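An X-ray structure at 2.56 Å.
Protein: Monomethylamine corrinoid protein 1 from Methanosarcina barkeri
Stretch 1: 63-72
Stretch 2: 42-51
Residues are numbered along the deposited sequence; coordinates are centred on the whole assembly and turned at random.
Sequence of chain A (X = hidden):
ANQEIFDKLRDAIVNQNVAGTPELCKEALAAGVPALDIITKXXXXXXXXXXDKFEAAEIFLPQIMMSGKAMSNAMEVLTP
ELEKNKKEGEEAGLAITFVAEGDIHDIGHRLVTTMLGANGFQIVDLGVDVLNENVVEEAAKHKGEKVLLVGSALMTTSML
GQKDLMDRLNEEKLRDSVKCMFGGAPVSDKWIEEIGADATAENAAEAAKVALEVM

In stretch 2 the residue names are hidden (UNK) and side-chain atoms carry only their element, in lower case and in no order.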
# COMPACT_ATOMS: atom_id res chain seq x y z
N GLN A 63 5.45 17.99 11.00
CA GLN A 63 4.94 18.24 9.66
C GLN A 63 4.58 16.95 8.92
O GLN A 63 3.62 16.91 8.16
CB GLN A 63 5.97 19.00 8.82
CG GLN A 63 6.22 20.46 9.22
CD GLN A 63 7.05 20.61 10.48
OE1 GLN A 63 8.22 20.22 10.52
NE2 GLN A 63 6.45 21.17 11.52
N ILE A 64 5.38 15.91 9.14
CA ILE A 64 5.15 14.62 8.49
C ILE A 64 3.90 13.95 9.06
O ILE A 64 3.16 13.28 8.34
CB ILE A 64 6.36 13.69 8.67
CG1 ILE A 64 7.59 14.31 8.01
CG2 ILE A 64 6.07 12.32 8.05
CD1 ILE A 64 7.44 14.57 6.53
N MET A 65 3.67 14.12 10.36
CA MET A 65 2.50 13.53 10.99
C MET A 65 1.24 14.12 10.38
O MET A 65 0.32 13.39 10.02
CB MET A 65 2.52 13.77 12.49
CG MET A 65 3.67 13.07 13.18
SD MET A 65 3.76 13.46 14.92
CE MET A 65 3.72 11.85 15.58
N MET A 66 1.22 15.44 10.26
CA MET A 66 0.07 16.12 9.70
C MET A 66 -0.13 15.83 8.22
O MET A 66 -1.26 15.78 7.74
CB MET A 66 0.19 17.62 9.95
CG MET A 66 -0.11 17.97 11.40
SD MET A 66 -0.12 19.72 11.70
CE MET A 66 -1.78 20.10 11.24
N SER A 67 0.96 15.63 7.49
CA SER A 67 0.85 15.30 6.08
C SER A 67 0.33 13.87 5.97
O SER A 67 -0.40 13.54 5.05
CB SER A 67 2.21 15.43 5.39
OG SER A 67 2.55 16.79 5.20
N GLY A 68 0.70 13.04 6.94
CA GLY A 68 0.24 11.67 6.94
C GLY A 68 -1.25 11.62 7.21
O GLY A 68 -2.00 10.92 6.52
N LYS A 69 -1.68 12.38 8.21
CA LYS A 69 -3.09 12.42 8.56
C LYS A 69 -3.86 13.08 7.43
O LYS A 69 -5.01 12.74 7.16
CB LYS A 69 -3.29 13.19 9.87
CG LYS A 69 -4.74 13.36 10.30
CD LYS A 69 -5.40 12.02 10.62
CE LYS A 69 -6.86 12.23 11.01
NZ LYS A 69 -7.59 10.95 11.28
N ALA A 70 -3.22 14.02 6.74
CA ALA A 70 -3.85 14.71 5.63
C ALA A 70 -4.20 13.72 4.53
O ALA A 70 -5.27 13.80 3.92
CB ALA A 70 -2.93 15.78 5.08
N MET A 71 -3.29 12.77 4.27
CA MET A 71 -3.54 11.79 3.23
C MET A 71 -4.48 10.68 3.69
O MET A 71 -5.22 10.11 2.88
CB MET A 71 -2.25 11.17 2.71
CG MET A 71 -2.43 10.64 1.29
SD MET A 71 -1.06 9.77 0.58
CE MET A 71 -0.17 11.12 -0.07
N SER A 72 -4.47 10.35 4.98
CA SER A 72 -5.36 9.32 5.49
C SER A 72 -6.80 9.81 5.38
O SER A 72 -7.71 9.05 5.05
CB SER A 72 -5.01 8.99 6.94
OG SER A 72 -3.65 8.63 7.04
N UNK A 42 -1.77 13.96 -7.72
CA UNK A 42 -1.91 15.01 -6.72
C UNK A 42 -1.37 14.72 -5.33
O UNK A 42 -0.36 15.28 -4.92
N UNK A 43 -2.06 13.84 -4.60
CA UNK A 43 -1.65 13.49 -3.24
C UNK A 43 -0.27 12.85 -3.22
O UNK A 43 0.60 13.29 -2.47
c UNK A 43 -4.29 14.24 -1.75
c UNK A 43 -2.67 12.52 -2.62
c UNK A 43 -5.02 11.88 -2.11
c UNK A 43 -4.13 13.00 -2.61
N UNK A 44 -0.06 11.82 -4.04
CA UNK A 44 1.23 11.15 -4.10
C UNK A 44 2.36 12.11 -4.48
O UNK A 44 3.46 12.02 -3.93
o UNK A 44 0.31 8.97 -4.65
c UNK A 44 1.18 9.99 -5.09
N UNK A 45 2.10 13.01 -5.43
CA UNK A 45 3.10 13.98 -5.86
C UNK A 45 3.54 14.80 -4.66
O UNK A 45 4.74 15.04 -4.45
c UNK A 45 2.13 14.23 -8.18
c UNK A 45 3.60 16.03 -7.28
c UNK A 45 2.55 14.98 -6.93
N UNK A 46 2.56 15.23 -3.87
CA UNK A 46 2.83 16.02 -2.68
C UNK A 46 3.55 15.20 -1.62
O UNK A 46 4.50 15.69 -1.01
N UNK A 47 3.12 13.96 -1.39
CA UNK A 47 3.77 13.13 -0.38
C UNK A 47 5.26 12.93 -0.71
O UNK A 47 6.09 12.83 0.20
c UNK A 47 3.45 11.00 1.02
s UNK A 47 2.80 11.79 2.53
c UNK A 47 4.19 12.80 2.97
c UNK A 47 3.09 11.77 -0.27
N UNK A 48 5.58 12.87 -1.99
CA UNK A 48 6.96 12.71 -2.43
C UNK A 48 7.77 13.95 -2.07
O UNK A 48 8.87 13.85 -1.52
c UNK A 48 8.44 12.29 -4.46
c UNK A 48 8.46 12.10 -5.97
n UNK A 48 9.91 11.72 -7.97
c UNK A 48 7.03 12.48 -3.93
c UNK A 48 9.88 11.90 -6.49
N UNK A 49 7.23 15.13 -2.37
CA UNK A 49 7.91 16.38 -2.06
C UNK A 49 8.15 16.50 -0.55
O UNK A 49 9.22 16.90 -0.11
c UNK A 49 7.68 18.89 -1.95
c UNK A 49 7.10 17.60 -2.53
c UNK A 49 7.06 17.64 -4.06
c UNK A 49 6.20 18.75 -4.64
N UNK A 50 7.13 16.15 0.23
CA UNK A 50 7.21 16.20 1.68
C UNK A 50 8.25 15.20 2.17
O UNK A 50 8.87 15.39 3.22
c UNK A 50 5.84 15.88 2.34
c UNK A 50 4.81 16.92 1.93
c UNK A 50 5.97 15.83 3.86
N UNK A 51 8.43 14.13 1.40
CA UNK A 51 9.41 13.13 1.76
C UNK A 51 10.81 13.69 1.57
O UNK A 51 11.68 13.51 2.43

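Position 42, the first residue of stretch 2 and already within a helix that begins earlier, has backbone atoms alone; no side-chain atom follows CA, and nothing of stretch 1 lies close. The residue is Gly-42, whose O accepts the helical hydrogen bond from the backbone N of position 46 at 3.1 Å.

Position 43 carries four carbons, forked at the second. Its CA-to-CB bond points toward stretch 1, where CB lies 3.8 Å from Met-71 CE; the backbone O is nearer still, 3.3 Å from the same Met-71 CE. A fork one carbon beyond CB identifies Leu-43, with chi1 m and chi2 t.

At position 44 the side chain is one carbon followed by one oxygen, and its CA-to-CB bond points away from stretch 1. The contact here comes from the backbone, its N lying 4.0 Å from Met-71 CE. One carbon and a terminal oxygen make Ser-44, and its hydroxyl is hydrogen-bonded elsewhere in the structure.

Position 45 has three carbons, the first carrying the other two; its CA-to-CB bond also points away from stretch 1, and it is out of contact. Branching at CB with two single-carbon arms gives Val-45.

Position 46 again has no side-chain atoms and is Gly-46. It is buried, yet it makes no contact with stretch 1.

Position 47 bears an unbranched chain of two carbons, a sulfur and a last carbon. CB approaches Met-71 CE to 3.3 Å, while the carbon beyond the sulfur lies 4.1 Å from Ser-67 CB. Sulfur within an unbranched chain marks Met-47. Its chi1 is t and its chi2 p; CB meets Met-71 CE while the terminal methyl reaches Ser-67 CB.

Four carbons in a row ending in nitrogen extend from position 48, fully stretched with all four chi angles t. This is Lys-48, exposed and out of reach of stretch 1.

Position 49 has four carbons forked at the first, one arm two carbons long. That pattern defines Ile-49, which is likewise out of reach.

Position 50 shows three carbons, one carrying two, and its CA-to-CB bond points toward stretch 1. One arm lies 3.3 Å from Ile-64 CD1 and 3.8 Å from Ser-67 OG. The residue is Val-50, chi1 t, and the arm in question is CG1.

Position 51, without side-chain atoms, is Gly-51; its N donates to Met-47 O at 2.9 Å.

The two helices run nearly antiparallel, at 169°, with their axes 10.9 Å apart at closest approach. Consequently Ile-64, Ser-67 and Met-71 pair in reverse order with Val-50, Met-47 and Leu-43, steps of three or four residues that keep each set on one helical face. No hydrogen bond crosses between the stretches, and the contact rests on packing. Met-71, the residue most covered by the opposite helix, sets its terminal methyl against Leu-43 and Met-47, while Ile-64 meets Val-50 at the other end. Between them, Ser-67 supplies a small side chain beside Met-47 and Val-50, its hydroxyl hydrogen-bonded elsewhere. Together the stretches bury 345 Å².

Stretch 2, residues 42-51: GLSVGMKIVG
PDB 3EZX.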